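Local coordinates for protein UDP-N-acetylglucosamine 4,6-dehydratase (Vibrio fischeri, PDB 3PVZ) that binds NAD in a Rossmann-type domain and is probably a lyase that dehydrates UDP-N-acetylglucosamine at the 4,6 positions of the sugar, at residues A[60-65]-A[111-116]; A[147-152]-A[158-163]. All blocks are in the same frame, centred on the assembly; numbering follows the deposited sequence. Where two conformers were deposited one is given.

Contact 1: residues A[60-65]-A[111-116]. With NA (sodium ion), chain H.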
ATOM      1  N   PRO A  60      11.289  17.930  16.016  1.00 27.52           N
ATOM      2  CA  PRO A  60      12.464  17.763  15.186  1.00 26.01           C
ATOM      3  C   PRO A  60      12.735  18.961  14.253  1.00 26.02           C
ATOM      4  O   PRO A  60      11.786  19.640  13.828  1.00 22.42           O
ATOM      5  CB  PRO A  60      12.091  16.610  14.297  1.00 26.18           C
ATOM      6  CG  PRO A  60      10.612  16.725  14.124  1.00 25.72           C
ATOM      7  CD  PRO A  60      10.120  17.200  15.476  1.00 27.94           C
ATOM      8  N   GLN A  61      14.001  19.133  13.840  1.00 24.60           N
ATOM      9  CA  GLN A  61      14.370  20.275  13.000  1.00 26.31           C
ATOM     10  C   GLN A  61      13.761  20.062  11.630  1.00 25.86           C
ATOM     11  O   GLN A  61      13.265  20.977  10.973  1.00 27.93           O
ATOM     12  CB  GLN A  61      15.876  20.374  12.909  1.00 27.92           C
ATOM     13  CG  GLN A  61      16.596  21.628  13.268  1.00 28.77           C
ATOM     14  CD  GLN A  61      18.111  21.391  13.033  1.00 28.28           C
ATOM     15  OE1 GLN A  61      18.409  20.753  12.112  1.00 33.67           O
ATOM     16  NE2 GLN A  61      19.001  21.851  13.885  1.00 21.42           N
ATOM     17  N   LYS A  62      13.774  18.813  11.207  1.00 26.91           N
ATOM     18  CA  LYS A  62      13.406  18.395   9.856  1.00 25.20           C
ATOM     19  C   LYS A  62      12.902  16.954   9.961  1.00 24.25           C
ATOM     20  O   LYS A  62      13.560  16.112  10.580  1.00 20.73           O
ATOM     21  CB  LYS A  62      14.597  18.490   8.894  1.00 26.12           C
ATOM     22  CG  LYS A  62      14.205  18.245   7.442  1.00 25.62           C
ATOM     23  CD  LYS A  62      15.359  18.374   6.510  1.00 28.42           C
ATOM     24  CE  LYS A  62      14.941  18.198   5.032  1.00 26.49           C
ATOM     25  NZ  LYS A  62      16.194  18.129   4.207  1.00 25.37           N
ATOM     26  N   LEU A  63      11.704  16.725   9.395  1.00 23.38           N
ATOM     27  CA  LEU A  63      11.105  15.440   9.293  1.00 24.15           C
ATOM     28  C   LEU A  63      10.327  15.260   8.002  1.00 23.46           C
ATOM     29  O   LEU A  63       9.269  15.861   7.778  1.00 23.26           O
ATOM     30  CB  LEU A  63      10.273  15.162  10.541  1.00 25.56           C
ATOM     31  CG  LEU A  63       9.329  13.945  10.513  1.00 29.28           C
ATOM     32  CD1 LEU A  63      10.204  12.725  10.336  1.00 22.92           C
ATOM     33  CD2 LEU A  63       8.398  13.812  11.741  1.00 23.76           C
ATOM     34  N   HIS A  64      10.870  14.420   7.139  1.00 23.41           N
ATOM     35  CA  HIS A  64      10.289  14.131   5.844  1.00 23.70           C
ATOM     36  C   HIS A  64       9.842  12.692   5.815  1.00 24.06           C
ATOM     37  O   HIS A  64      10.603  11.809   6.178  1.00 22.91           O
ATOM     38  CB  HIS A  64      11.267  14.374   4.721  1.00 24.56           C
ATOM     39  CG  HIS A  64      11.489  15.815   4.402  1.00 24.34           C
ATOM     40  ND1 HIS A  64      12.213  16.222   3.299  1.00 21.65           N
ATOM     41  CD2 HIS A  64      11.082  16.944   5.029  1.00 24.96           C
ATOM     42  CE1 HIS A  64      12.236  17.551   3.254  1.00 22.89           C
ATOM     43  NE2 HIS A  64      11.567  18.010   4.313  1.00 26.87           N
ATOM     44  N   VAL A  65       8.554  12.483   5.457  1.00 24.46           N
ATOM     45  CA  VAL A  65       7.950  11.160   5.406  1.00 25.65           C
ATOM     46  C   VAL A  65       7.686  10.757   3.951  1.00 25.50           C
ATOM     47  O   VAL A  65       7.130  11.524   3.190  1.00 27.20           O
ATOM     48  CB  VAL A  65       6.608  11.146   6.194  1.00 26.94           C
ATOM     49  CG1 VAL A  65       6.133   9.738   6.410  1.00 27.74           C
ATOM     50  CG2 VAL A  65       6.781  11.900   7.550  1.00 28.60           C
ATOM     51  N   GLY A 111      17.979  15.498  -0.150  1.00 24.58           N
ATOM     52  CA  GLY A 111      18.737  14.401   0.478  1.00 25.63           C
ATOM     53  C   GLY A 111      19.546  14.675   1.747  1.00 25.05           C
ATOM     54  O   GLY A 111      20.243  13.842   2.249  1.00 24.93           O
ATOM     55  N   GLN A 112      19.431  15.856   2.288  1.00 26.23           N
ATOM     56  CA  GLN A 112      20.215  16.284   3.441  1.00 25.94           C
ATOM     57  C   GLN A 112      19.504  15.918   4.721  1.00 26.69           C
ATOM     58  O   GLN A 112      18.555  16.643   5.124  1.00 25.79           O
ATOM     59  CB  GLN A 112      20.328  17.816   3.338  1.00 27.25           C
ATOM     60  CG  GLN A 112      21.294  18.262   2.280  1.00 26.58           C
ATOM     61  CD  GLN A 112      22.719  18.006   2.711  1.00 28.36           C
ATOM     62  OE1 GLN A 112      23.208  18.573   3.704  1.00 30.51           O
ATOM     63  NE2 GLN A 112      23.370  17.151   2.016  1.00 22.09           N
ATOM     64  N   TYR A 113      19.927  14.795   5.323  1.00 25.56           N
ATOM     65  CA  TYR A 113      19.313  14.232   6.535  1.00 26.21           C
ATOM     66  C   TYR A 113      20.414  13.751   7.462  1.00 25.86           C
ATOM     67  O   TYR A 113      21.487  13.454   7.012  1.00 25.55           O
ATOM     68  CB  TYR A 113      18.380  13.070   6.242  1.00 24.62           C
ATOM     69  CG  TYR A 113      17.280  13.456   5.310  1.00 23.97           C
ATOM     70  CD1 TYR A 113      16.150  14.105   5.759  1.00 21.14           C
ATOM     71  CD2 TYR A 113      17.335  13.136   3.981  1.00 23.81           C
ATOM     72  CE1 TYR A 113      15.149  14.470   4.878  1.00 23.93           C
ATOM     73  CE2 TYR A 113      16.320  13.492   3.103  1.00 22.48           C
ATOM     74  CZ  TYR A 113      15.235  14.149   3.554  1.00 23.66           C
ATOM     75  OH  TYR A 113      14.233  14.500   2.638  1.00 24.08           O
ATOM     76  N   ASP A 114      20.153  13.719   8.765  1.00 25.73           N
ATOM     77  CA  ASP A 114      21.122  13.173   9.715  1.00 26.36           C
ATOM     78  C   ASP A 114      20.802  11.695   9.941  1.00 26.37           C
ATOM     79  O   ASP A 114      21.722  10.853   9.983  1.00 24.98           O
ATOM     80  CB  ASP A 114      21.094  13.954  11.010  1.00 26.34           C
ATOM     81  CG  ASP A 114      21.444  15.406  10.805  1.00 29.85           C
ATOM     82  OD1 ASP A 114      22.605  15.632  10.386  1.00 22.06           O
ATOM     83  OD2 ASP A 114      20.564  16.311  11.042  1.00 19.57           O
ATOM     84  N   TYR A 115      19.499  11.385   9.972  1.00 24.04           N
ATOM     85  CA  TYR A 115      19.033  10.063  10.295  1.00 24.82           C
ATOM     86  C   TYR A 115      18.011   9.647   9.250  1.00 25.72           C
ATOM     87  O   TYR A 115      17.038  10.373   8.965  1.00 24.50           O
ATOM     88  CB  TYR A 115      18.381  10.019  11.669  1.00 25.16           C
ATOM     89  CG  TYR A 115      19.269  10.332  12.879  1.00 25.37           C
ATOM     90  CD1 TYR A 115      20.036   9.350  13.454  1.00 24.90           C
ATOM     91  CD2 TYR A 115      19.246  11.600  13.488  1.00 22.11           C
ATOM     92  CE1 TYR A 115      20.843   9.615  14.553  1.00 29.17           C
ATOM     93  CE2 TYR A 115      20.010  11.871  14.547  1.00 24.73           C
ATOM     94  CZ  TYR A 115      20.823  10.875  15.089  1.00 30.82           C
ATOM     95  OH  TYR A 115      21.631  11.131  16.153  1.00 32.84           O
ATOM     96  N   VAL A 116      18.253   8.482   8.659  1.00 27.30           N
ATOM     97  CA  VAL A 116      17.368   7.934   7.634  1.00 27.87           C
ATOM     98  C   VAL A 116      16.820   6.607   8.171  1.00 28.83           C
ATOM     99  O   VAL A 116      17.589   5.762   8.557  1.00 28.69           O
ATOM    100  CB  VAL A 116      18.098   7.761   6.295  1.00 28.82           C
ATOM    101  CG1 VAL A 116      17.136   7.135   5.256  1.00 28.02           C
ATOM    102  CG2 VAL A 116      18.658   9.141   5.823  1.00 24.88           C
TER
HETATM  103 NA    NA H 606      25.210  18.785   4.714  1.00 42.32          NA
HETATM  104  O   HOH W   1      25.892  17.146   3.337  1.00 25.52           O
HETATM  105  O   HOH W   2      24.824  16.881   6.058  1.00 24.40           O
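K62 NZ is gripped by three residues that lead into strand 115-118: D110, Q112 and Y113. It donates to the backbone oxygen Q112 O over 2.9 Å, tilted 24° from the carbonyl plane. It also forms a salt bridge with D110. An off-centre cation-pi contact puts NZ 4.3 Å from the centroid of the Y113 ring. The lysine chain is extended throughout, with CG anti to the backbone N (chi1 -172°), and this carries the ammonium across to the other segment. Its CE passes 3.7 Å from Y113 CE1.

H64 ND1 and Y113 OH share a 2.7 Å hydrogen bond, and either could be the donor. The hydroxyl lies near the plane of the imidazole, at its edge. The two rings are oblique, with planes at 74°. K62 CE lies over one face of the H64 ring, toward its rim.

The end of the Q112 side chain leads outward from K62, and its OE1 binds a sodium ion at 2.2 Å.

Strand 37-41 lies between strands 62-66 and 115-118 in the Rossmann-type sheet. The contact therefore bridges over the start of this middle strand, and Y113 packs on L39. Strand 90-94 flanks 62-66 on its other side, where F94 meets the H64 ring.

Contact 2: residues A[147-152]-A[158-163]. With NAD (nicotinamide-adenine-dinucleotide), chain E.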
ATOM      1  N   LYS A 147      20.219   0.958  -2.271  1.00 30.26           N
ATOM      2  CA  LYS A 147      20.287   2.274  -2.906  1.00 29.56           C
ATOM      3  C   LYS A 147      20.092   3.443  -1.924  1.00 29.17           C
ATOM      4  O   LYS A 147      20.819   4.415  -1.979  1.00 30.27           O
ATOM      5  CB  LYS A 147      19.272   2.391  -4.068  1.00 30.12           C
ATOM      6  CG  LYS A 147      19.300   3.795  -4.764  1.00 29.79           C
ATOM      7  CD  LYS A 147      18.178   3.968  -5.746  1.00 29.01           C
ATOM      8  CE  LYS A 147      16.828   4.208  -5.040  1.00 25.20           C
ATOM      9  NZ  LYS A 147      15.781   4.445  -6.134  1.00 24.61           N
ATOM     10  N   THR A 148      19.090   3.383  -1.061  1.00 28.97           N
ATOM     11  CA  THR A 148      18.803   4.506  -0.147  1.00 27.65           C
ATOM     12  C   THR A 148      19.946   4.602   0.906  1.00 27.95           C
ATOM     13  O   THR A 148      20.282   5.655   1.391  1.00 28.35           O
ATOM     14  CB  THR A 148      17.480   4.333   0.543  1.00 26.95           C
ATOM     15  OG1 THR A 148      17.442   3.042   1.167  1.00 26.69           O
ATOM     16  CG2 THR A 148      16.213   4.500  -0.458  1.00 27.01           C
ATOM     17  N   ILE A 149      20.540   3.494   1.269  1.00 28.91           N
ATOM     18  CA  ILE A 149      21.772   3.576   2.074  1.00 29.23           C
ATOM     19  C   ILE A 149      22.904   4.329   1.316  1.00 29.06           C
ATOM     20  O   ILE A 149      23.548   5.234   1.884  1.00 29.48           O
ATOM     21  CB  ILE A 149      22.296   2.199   2.543  1.00 29.30           C
ATOM     22  CG1 ILE A 149      21.240   1.502   3.416  1.00 29.46           C
ATOM     23  CG2 ILE A 149      23.568   2.381   3.406  1.00 26.37           C
ATOM     24  CD1 ILE A 149      21.533   0.039   3.659  1.00 27.17           C
ATOM     25  N   GLN A 150      23.122   3.991   0.050  1.00 28.88           N
ATOM     26  CA  GLN A 150      24.164   4.663  -0.753  1.00 28.95           C
ATOM     27  C   GLN A 150      23.870   6.159  -0.886  1.00 28.88           C
ATOM     28  O   GLN A 150      24.759   6.999  -0.719  1.00 27.06           O
ATOM     29  CB  GLN A 150      24.337   3.997  -2.145  1.00 30.39           C
ATOM     30  CG  GLN A 150      25.459   4.630  -2.957  1.00 28.45           C
ATOM     31  CD  GLN A 150      26.838   4.291  -2.359  1.00 32.08           C
ATOM     32  OE1 GLN A 150      27.096   3.153  -2.103  1.00 33.51           O
ATOM     33  NE2 GLN A 150      27.677   5.286  -2.101  1.00 30.72           N
ATOM     34  N   GLN A 151      22.575   6.515  -1.064  1.00 28.98           N
ATOM     35  CA  GLN A 151      22.203   7.894  -1.161  1.00 26.99           C
ATOM     36  C   GLN A 151      22.417   8.594   0.187  1.00 27.65           C
ATOM     37  O   GLN A 151      22.699   9.792   0.244  1.00 27.18           O
ATOM     38  CB  GLN A 151      20.749   8.006  -1.611  1.00 27.81           C
ATOM     39  CG  GLN A 151      20.509   7.443  -2.966  1.00 28.15           C
ATOM     40  CD  GLN A 151      19.051   7.431  -3.309  1.00 27.68           C
ATOM     41  OE1 GLN A 151      18.196   7.234  -2.445  1.00 30.69           O
ATOM     42  NE2 GLN A 151      18.756   7.618  -4.565  1.00 24.52           N
ATOM     43  N   SER A 152      22.247   7.869   1.274  1.00 27.50           N
ATOM     44  CA  SER A 152      22.508   8.423   2.587  1.00 28.60           C
ATOM     45  C   SER A 152      24.033   8.660   2.831  1.00 29.36           C
ATOM     46  O   SER A 152      24.411   9.710   3.392  1.00 30.59           O
ATOM     47  CB  SER A 152      21.934   7.493   3.653  1.00 28.42           C
ATOM     48  OG  SER A 152      20.521   7.363   3.525  1.00 29.21           O
ATOM     49  N   LYS A 158      24.425  10.477   9.168  1.00 29.54           N
ATOM     50  CA  LYS A 158      25.250   9.857  10.162  1.00 31.07           C
ATOM     51  C   LYS A 158      24.794   8.461  10.540  1.00 29.98           C
ATOM     52  O   LYS A 158      25.606   7.696  11.075  1.00 27.21           O
ATOM     53  CB  LYS A 158      25.429  10.723  11.386  1.00 32.00           C
ATOM     54  CG  LYS A 158      24.227  11.003  12.153  1.00 34.70           C
ATOM     55  CD  LYS A 158      24.664  11.630  13.557  1.00 38.70           C
ATOM     56  CE  LYS A 158      23.837  12.848  13.909  1.00 39.90           C
ATOM     57  NZ  LYS A 158      23.608  13.155  15.407  1.00 41.76           N
ATOM     58  N   LYS A 159      23.541   8.129  10.192  1.00 28.76           N
ATOM     59  CA  LYS A 159      22.921   6.904  10.662  1.00 29.00           C
ATOM     60  C   LYS A 159      21.769   6.472   9.778  1.00 28.45           C
ATOM     61  O   LYS A 159      20.905   7.262   9.397  1.00 26.67           O
ATOM     62  CB  LYS A 159      22.457   7.065  12.124  1.00 30.32           C
ATOM     63  CG  LYS A 159      21.801   5.842  12.741  1.00 29.73           C
ATOM     64  CD  LYS A 159      22.935   4.886  13.209  1.00 36.94           C
ATOM     65  CE  LYS A 159      22.415   3.708  13.946  1.00 37.61           C
ATOM     66  NZ  LYS A 159      21.858   4.109  15.278  1.00 37.75           N
ATOM     67  N   TYR A 160      21.791   5.191   9.443  1.00 28.33           N
ATOM     68  CA  TYR A 160      20.700   4.571   8.730  1.00 28.76           C
ATOM     69  C   TYR A 160      20.126   3.481   9.642  1.00 28.89           C
ATOM     70  O   TYR A 160      20.842   2.802  10.318  1.00 28.49           O
ATOM     71  CB  TYR A 160      21.233   3.962   7.410  1.00 27.27           C
ATOM     72  CG  TYR A 160      20.177   3.434   6.465  1.00 29.94           C
ATOM     73  CD1 TYR A 160      19.645   2.167   6.622  1.00 31.39           C
ATOM     74  CD2 TYR A 160      19.713   4.196   5.392  1.00 28.16           C
ATOM     75  CE1 TYR A 160      18.685   1.677   5.741  1.00 29.97           C
ATOM     76  CE2 TYR A 160      18.759   3.716   4.528  1.00 29.00           C
ATOM     77  CZ  TYR A 160      18.254   2.440   4.692  1.00 32.28           C
ATOM     78  OH  TYR A 160      17.292   1.949   3.819  1.00 35.08           O
ATOM     79  N   PHE A 161      18.814   3.396   9.692  1.00 30.04           N
ATOM     80  CA  PHE A 161      18.113   2.468  10.528  1.00 29.64           C
ATOM     81  C   PHE A 161      17.159   1.706   9.647  1.00 30.96           C
ATOM     82  O   PHE A 161      16.437   2.289   8.805  1.00 28.16           O
ATOM     83  CB  PHE A 161      17.316   3.191  11.631  1.00 28.69           C
ATOM     84  CG  PHE A 161      16.319   2.309  12.288  1.00 29.65           C
ATOM     85  CD1 PHE A 161      16.710   1.412  13.299  1.00 31.42           C
ATOM     86  CD2 PHE A 161      15.016   2.251  11.831  1.00 33.45           C
ATOM     87  CE1 PHE A 161      15.825   0.522  13.841  1.00 31.07           C
ATOM     88  CE2 PHE A 161      14.110   1.375  12.409  1.00 34.10           C
ATOM     89  CZ  PHE A 161      14.530   0.504  13.420  1.00 32.30           C
ATOM     90  N   CYS A 162      17.102   0.397   9.879  1.00 32.94           N
ATOM     91  CA  CYS A 162      16.087  -0.386   9.222  1.00 35.41           C
ATOM     92  C   CYS A 162      15.803  -1.647  10.035  1.00 36.12           C
ATOM     93  O   CYS A 162      16.382  -1.840  11.070  1.00 36.59           O
ATOM     94  CB  CYS A 162      16.522  -0.725   7.795  1.00 35.91           C
ATOM     95  SG  CYS A 162      17.994  -1.667   7.750  1.00 38.32           S
ATOM     96  N   VAL A 163      14.920  -2.503   9.550  1.00 36.83           N
ATOM     97  CA  VAL A 163      14.450  -3.643  10.327  0.50 37.93           C
ATOM     98  C   VAL A 163      15.318  -4.860  10.086  1.00 39.36           C
ATOM     99  O   VAL A 163      15.858  -5.025   8.999  1.00 39.41           O
ATOM    100  CB  VAL A 163      13.036  -4.047   9.946  0.50 37.89           C
ATOM    101  CG1 VAL A 163      12.135  -2.833   9.937  0.50 35.82           C
ATOM    102  CG2 VAL A 163      13.052  -4.773   8.580  0.50 38.76           C
TER
HETATM  103  PA  NAD E 501       3.466  -2.121   6.649  1.00 31.58           P
HETATM  104  O1A NAD E 501       2.878  -2.910   5.525  1.00 31.45           O
HETATM  105  O2A NAD E 501       2.377  -1.524   7.487  1.00 31.09           O
HETATM  106  O5B NAD E 501       4.145  -0.780   6.127  1.00 31.45           O
HETATM  107  C5B NAD E 501       5.138  -0.939   5.090  1.00 29.34           C
HETATM  108  C4B NAD E 501       5.137   0.433   4.408  1.00 29.28           C
HETATM  109  O4B NAD E 501       6.080   0.513   3.359  1.00 26.84           O
HETATM  110  C3B NAD E 501       3.730   0.726   3.795  1.00 27.95           C
HETATM  111  O3B NAD E 501       3.225   1.969   4.237  1.00 31.61           O
HETATM  112  C2B NAD E 501       4.017   0.711   2.275  1.00 27.90           C
HETATM  113  O2B NAD E 501       3.107   1.477   1.496  1.00 27.07           O
HETATM  114  C1B NAD E 501       5.472   1.235   2.320  1.00 25.44           C
HETATM  115  N9A NAD E 501       6.177   0.916   1.088  1.00 27.82           N
HETATM  116  C8A NAD E 501       6.324  -0.292   0.526  1.00 25.60           C
HETATM  117  N7A NAD E 501       6.958  -0.210  -0.597  1.00 27.29           N
HETATM  118  C5A NAD E 501       7.328   1.098  -0.749  1.00 28.62           C
HETATM  119  C6A NAD E 501       8.008   1.811  -1.732  1.00 27.31           C
HETATM  120  N6A NAD E 501       8.530   1.096  -2.781  1.00 28.79           N
HETATM  121  N1A NAD E 501       8.176   3.124  -1.610  1.00 25.09           N
HETATM  122  C2A NAD E 501       7.669   3.781  -0.572  1.00 25.50           C
HETATM  123  N3A NAD E 501       7.000   3.150   0.360  1.00 24.89           N
HETATM  124  C4A NAD E 501       6.817   1.837   0.308  1.00 25.64           C
HETATM  125  O3  NAD E 501       4.497  -3.054   7.459  1.00 29.94           O
HETATM  126  PN  NAD E 501       4.813  -2.718   9.021  1.00 30.80           P
HETATM  127  O1N NAD E 501       3.931  -3.566   9.922  1.00 31.11           O
HETATM  128  O2N NAD E 501       4.857  -1.313   9.463  1.00 29.17           O
HETATM  129  O5D NAD E 501       6.265  -3.496   9.151  1.00 27.75           O
HETATM  130  C5D NAD E 501       7.324  -2.712   8.624  1.00 26.13           C
HETATM  131  C4D NAD E 501       8.632  -3.505   8.729  1.00 26.63           C
HETATM  132  O4D NAD E 501       8.720  -4.161  10.034  1.00 28.13           O
HETATM  133  C3D NAD E 501       8.641  -4.646   7.688  1.00 28.91           C
HETATM  134  O3D NAD E 501       9.974  -5.014   7.267  1.00 35.22           O
HETATM  135  C2D NAD E 501       8.108  -5.849   8.498  1.00 29.77           C
HETATM  136  O2D NAD E 501       8.523  -7.110   7.950  1.00 34.13           O
HETATM  137  C1D NAD E 501       8.763  -5.604   9.856  1.00 28.47           C
HETATM  138  N1N NAD E 501       8.081  -6.318  10.946  1.00 34.87           N
HETATM  139  C2N NAD E 501       6.798  -6.028  11.195  1.00 36.15           C
HETATM  140  C3N NAD E 501       6.115  -6.655  12.216  1.00 37.63           C
HETATM  141  C7N NAD E 501       4.696  -6.369  12.485  1.00 38.80           C
HETATM  142  O7N NAD E 501       4.160  -7.041  13.364  1.00 39.45           O
HETATM  143  N7N NAD E 501       3.991  -5.456  11.800  1.00 36.28           N
HETATM  144  C4N NAD E 501       6.786  -7.618  13.009  1.00 36.74           C
HETATM  145  C5N NAD E 501       8.117  -7.879  12.730  1.00 36.03           C
HETATM  146  C6N NAD E 501       8.748  -7.217  11.676  1.00 36.84           C
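Segment 147-152 of helix 131-154 runs nearly antiparallel to strand 159-163, at 162°, with the segment axes 9.3 Å apart and I149 and Y160 closest in the backbone. Y160 carries the contact from the strand side. A chi1 of -172° sets its CG across from the backbone N and lays the ring against the helix, where three residues meet it.

I149 comes over one face. Its CG1 sits 3.3 Å from the ring centroid and only 8° off the normal, a close CH-pi contact centred on the ring. I149 CD1 extends over the CE1 side, 3.9 Å from that atom.

T148 and S152, one helical turn apart, meet the ring at its edge. Y160 OH donates to T148 OG1 over 2.9 Å. N118 ND2 is a second partner of this phenol oxygen. T148 OG1 is also hydrogen-bonded to N144 O, within the same helix. These bonds satisfy the polar ends in a buried setting and probably help to hold the phenol in place.

S152 OG lies 3.8 Å from Y160 CD2. It donates to T148 O over 2.7 Å, while S152 N reaches the same oxygen from the opposite face of its plane. The serine hydroxyl is thus turned back onto its own helix.

The two segments are the closing helix-to-strand step of a right-handed beta-alpha-beta crossover, from strand 115-118 through helix 131-154 to strand 159-163. Y160 also packs on V116 of strand 115-118. Helix 174-189 borders the contact through L186, which touches I149 and C162.

Overall arrangement
Contacts 1 and 2 follow one another in the chain, and their centres are 12 Å apart. Strand 115-118 joins them. Its start belongs to contact 1, and it pairs in parallel with strand 159-163 of contact 2. D114 O is 2.8 Å from K158 N and V116 O is 2.9 Å from F161 N, both probable backbone hydrogen bonds. V116 CG2 also packs 3.5 Å from S152 OG, linking strand to helix. Contact 2 reaches the cofactor: V163 belongs to the NAD pocket, and in one of its two conformers CG2 is 3.4 Å from O3D of NAD. Contact 1 lies farther off, with the H64 side chain about 12 Å from NAD at the nearest atoms.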